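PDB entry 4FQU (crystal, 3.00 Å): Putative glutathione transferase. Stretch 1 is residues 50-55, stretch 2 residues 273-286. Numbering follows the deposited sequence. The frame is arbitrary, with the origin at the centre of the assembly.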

# COMPACT_ATOMS: atom_id res chain seq x y z
N GLY A 50 -12.01 -20.29 -7.10
CA GLY A 50 -10.72 -20.13 -6.49
C GLY A 50 -10.79 -19.28 -5.26
O GLY A 50 -11.84 -18.76 -4.88
N PHE A 51 -9.66 -19.11 -4.61
CA PHE A 51 -9.69 -18.41 -3.36
C PHE A 51 -9.35 -16.92 -3.55
O PHE A 51 -9.63 -16.10 -2.66
CB PHE A 51 -8.75 -19.08 -2.36
CG PHE A 51 -9.39 -20.21 -1.59
CD1 PHE A 51 -10.42 -19.97 -0.72
CD2 PHE A 51 -8.96 -21.49 -1.73
CE1 PHE A 51 -11.00 -21.02 -0.01
CE2 PHE A 51 -9.55 -22.51 -1.04
CZ PHE A 51 -10.54 -22.28 -0.18
N ALA A 52 -8.77 -16.57 -4.70
CA ALA A 52 -8.31 -15.20 -4.89
C ALA A 52 -9.48 -14.29 -5.27
O ALA A 52 -9.72 -13.28 -4.59
CB ALA A 52 -7.25 -15.16 -5.91
N CYS A 53 -10.19 -14.68 -6.33
CA CYS A 53 -11.33 -13.95 -6.91
C CYS A 53 -12.44 -13.65 -5.91
O CYS A 53 -13.02 -14.58 -5.36
CB CYS A 53 -11.94 -14.84 -7.98
SG CYS A 53 -12.63 -13.96 -9.28
N PRO A 54 -12.78 -12.37 -5.69
CA PRO A 54 -13.89 -12.08 -4.77
C PRO A 54 -15.23 -12.29 -5.48
O PRO A 54 -16.29 -12.27 -4.87
CB PRO A 54 -13.70 -10.61 -4.47
CG PRO A 54 -13.18 -10.09 -5.72
CD PRO A 54 -12.23 -11.14 -6.27
N TRP A 55 -15.18 -12.50 -6.78
CA TRP A 55 -16.41 -12.71 -7.51
C TRP A 55 -16.70 -14.18 -7.31
O TRP A 55 -17.85 -14.54 -7.14
CB TRP A 55 -16.28 -12.40 -9.01
CG TRP A 55 -15.70 -11.04 -9.31
CD1 TRP A 55 -14.42 -10.77 -9.71
CD2 TRP A 55 -16.35 -9.78 -9.17
NE1 TRP A 55 -14.24 -9.41 -9.83
CE2 TRP A 55 -15.42 -8.78 -9.51
CE3 TRP A 55 -17.62 -9.39 -8.77
CZ2 TRP A 55 -15.71 -7.45 -9.47
CZ3 TRP A 55 -17.90 -8.06 -8.73
CH2 TRP A 55 -16.95 -7.10 -9.07
N ALA A 273 -16.55 -19.29 6.95
CA ALA A 273 -15.13 -19.29 7.32
C ALA A 273 -14.24 -20.19 6.42
O ALA A 273 -13.15 -19.80 6.00
CB ALA A 273 -14.95 -19.61 8.87
N PRO A 274 -14.69 -21.40 6.12
CA PRO A 274 -13.84 -22.24 5.29
C PRO A 274 -13.71 -21.77 3.88
O PRO A 274 -12.88 -22.32 3.16
CB PRO A 274 -14.54 -23.59 5.31
CG PRO A 274 -15.28 -23.57 6.56
CD PRO A 274 -15.74 -22.19 6.76
N THR A 275 -14.49 -20.77 3.47
CA THR A 275 -14.37 -20.29 2.10
C THR A 275 -13.36 -19.16 1.99
O THR A 275 -13.12 -18.63 0.90
CB THR A 275 -15.72 -19.87 1.48
OG1 THR A 275 -16.28 -18.76 2.18
CG2 THR A 275 -16.72 -21.02 1.49
N ILE A 276 -12.75 -18.78 3.12
CA ILE A 276 -11.79 -17.68 3.13
C ILE A 276 -10.37 -18.21 3.10
O ILE A 276 -10.07 -19.15 3.78
CB ILE A 276 -11.93 -16.80 4.37
CG1 ILE A 276 -13.35 -16.25 4.48
CG2 ILE A 276 -10.89 -15.71 4.33
CD1 ILE A 276 -13.63 -15.51 5.73
N ASN A 277 -9.49 -17.63 2.31
CA ASN A 277 -8.11 -18.05 2.42
C ASN A 277 -7.26 -16.87 2.03
O ASN A 277 -6.91 -16.67 0.87
CB ASN A 277 -7.82 -19.32 1.59
CG ASN A 277 -6.36 -19.78 1.71
OD1 ASN A 277 -5.45 -18.95 1.78
ND2 ASN A 277 -6.13 -21.10 1.73
N LEU A 278 -7.00 -16.04 3.01
CA LEU A 278 -6.34 -14.78 2.78
C LEU A 278 -4.89 -14.96 2.35
O LEU A 278 -4.38 -14.17 1.59
CB LEU A 278 -6.45 -13.92 4.02
CG LEU A 278 -7.28 -12.64 3.93
CD1 LEU A 278 -8.46 -12.81 3.05
CD2 LEU A 278 -7.68 -12.13 5.31
N ARG A 279 -4.21 -16.00 2.82
CA ARG A 279 -2.85 -16.26 2.36
C ARG A 279 -2.89 -16.31 0.85
O ARG A 279 -2.17 -15.59 0.16
CB ARG A 279 -2.32 -17.57 2.92
CG ARG A 279 -0.85 -17.74 2.80
CD ARG A 279 -0.29 -19.04 3.40
NE ARG A 279 -0.76 -19.31 4.76
CZ ARG A 279 -0.58 -20.44 5.44
NH1 ARG A 279 0.07 -21.46 4.90
NH2 ARG A 279 -1.07 -20.56 6.66
N HIS A 280 -3.77 -17.16 0.33
CA HIS A 280 -3.91 -17.33 -1.09
C HIS A 280 -4.26 -16.06 -1.83
O HIS A 280 -3.61 -15.70 -2.78
CB HIS A 280 -4.99 -18.35 -1.33
CG HIS A 280 -5.09 -18.85 -2.74
ND1 HIS A 280 -4.60 -20.09 -3.13
CD2 HIS A 280 -5.67 -18.31 -3.84
CE1 HIS A 280 -4.87 -20.27 -4.41
NE2 HIS A 280 -5.52 -19.21 -4.86
N ALA A 281 -5.30 -15.35 -1.40
CA ALA A 281 -5.62 -14.09 -2.08
C ALA A 281 -4.42 -13.14 -2.09
O ALA A 281 -3.96 -12.69 -3.15
CB ALA A 281 -6.81 -13.43 -1.45
N LYS A 282 -3.90 -12.85 -0.90
CA LYS A 282 -2.72 -12.01 -0.75
C LYS A 282 -1.68 -12.42 -1.84
O LYS A 282 -1.23 -11.59 -2.62
CB LYS A 282 -2.14 -12.16 0.67
CG LYS A 282 -2.12 -10.97 1.60
CD LYS A 282 -0.85 -11.03 2.48
CE LYS A 282 -0.88 -10.10 3.68
NZ LYS A 282 -1.89 -10.39 4.79
N ALA A 283 -1.34 -13.71 -1.91
CA ALA A 283 -0.40 -14.18 -2.93
C ALA A 283 -0.84 -13.97 -4.38
O ALA A 283 -0.05 -13.61 -5.23
CB ALA A 283 -0.15 -15.55 -2.72
N HIS A 284 -2.09 -14.22 -4.69
CA HIS A 284 -2.49 -14.02 -6.05
C HIS A 284 -2.40 -12.57 -6.40
O HIS A 284 -1.93 -12.28 -7.48
CB HIS A 284 -3.92 -14.36 -6.27
CG HIS A 284 -4.50 -13.62 -7.43
ND1 HIS A 284 -4.29 -14.01 -8.73
CD2 HIS A 284 -5.25 -12.50 -7.48
CE1 HIS A 284 -4.94 -13.19 -9.54
NE2 HIS A 284 -5.52 -12.26 -8.81
N TYR A 285 -2.90 -11.67 -5.54
CA TYR A 285 -2.89 -10.23 -5.88
C TYR A 285 -1.51 -9.58 -5.98
O TYR A 285 -1.23 -8.85 -6.92
CB TYR A 285 -3.72 -9.38 -4.92
CG TYR A 285 -5.19 -9.43 -5.18
CD1 TYR A 285 -6.00 -10.30 -4.48
CD2 TYR A 285 -5.79 -8.60 -6.12
CE1 TYR A 285 -7.36 -10.35 -4.73
CE2 TYR A 285 -7.14 -8.65 -6.34
CZ TYR A 285 -7.91 -9.52 -5.64
OH TYR A 285 -9.25 -9.55 -5.83
N TYR A 286 -0.65 -9.80 -4.99
CA TYR A 286 0.67 -9.20 -5.05
C TYR A 286 1.60 -9.82 -6.12
O TYR A 286 2.64 -9.23 -6.50
CB TYR A 286 1.29 -9.27 -3.69
CG TYR A 286 0.78 -8.23 -2.79
CD1 TYR A 286 1.28 -6.97 -2.85
CD2 TYR A 286 -0.20 -8.50 -1.90
CE1 TYR A 286 0.84 -5.97 -2.01
CE2 TYR A 286 -0.66 -7.51 -1.03
CZ TYR A 286 -0.13 -6.23 -1.10
OH TYR A 286 -0.56 -5.20 -0.26
O HOH W 1 -12.56 -16.83 -1.76

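The loop at Phe51 and Ala52 packs against the start of the helix 278-286 through aromatic and aliphatic contacts, with no direct hydrogen bond between the stretches and one water bridging their backbones. Together the two sides bury 413 Å², most of stretch 1's share coming from Phe51 and Ala52, whose CA-to-CB bonds both point toward the helix stretch. The Phe51 ring (chi1 m) lies beside the turn that leads into the helix. Asn277 CB sits over one face, 3.5 Å from Phe51 CD1 and 3.8 Å from the ring centroid, in a CH-pi contact; at the ring edge, Phe51 CE1 approaches Thr275 O at 3.3 Å, so the weakly positive ring hydrogens meet a carbonyl oxygen. Asn277 serves two purposes: its CB packs on Phe51, while its OD1 caps the helix by accepting from His280 N at 2.9 Å. One turn further in, His280 (chi1 t) turns a ring face to Phe51, whose CB lies 3.5 Å from His280 CD2 in a second CH-pi contact. The two rings also form an edge-to-face pair, the edge of Phe51 toward the face of His280, with centroids 6.0 Å apart and planes at 63°. Ala52 marks the closest backbone approach: its CA is 4.0 Å from Ala281 CA, and small side chains on both residues suit such tight spacing. Ala52 CB reaches the next turn of the helix, 3.4 Å from His284 CB. Tyr285 starts out sideways, but its end comes nearer, bringing OH to 3.4 Å from Pro54 CD; this is a packing contact, and the hydroxyl is hydrogen-bonded elsewhere in the structure. The water links the backbones polar to polar, donating to Phe51 O at 3.2 Å and to Thr275 O at 3.3 Å.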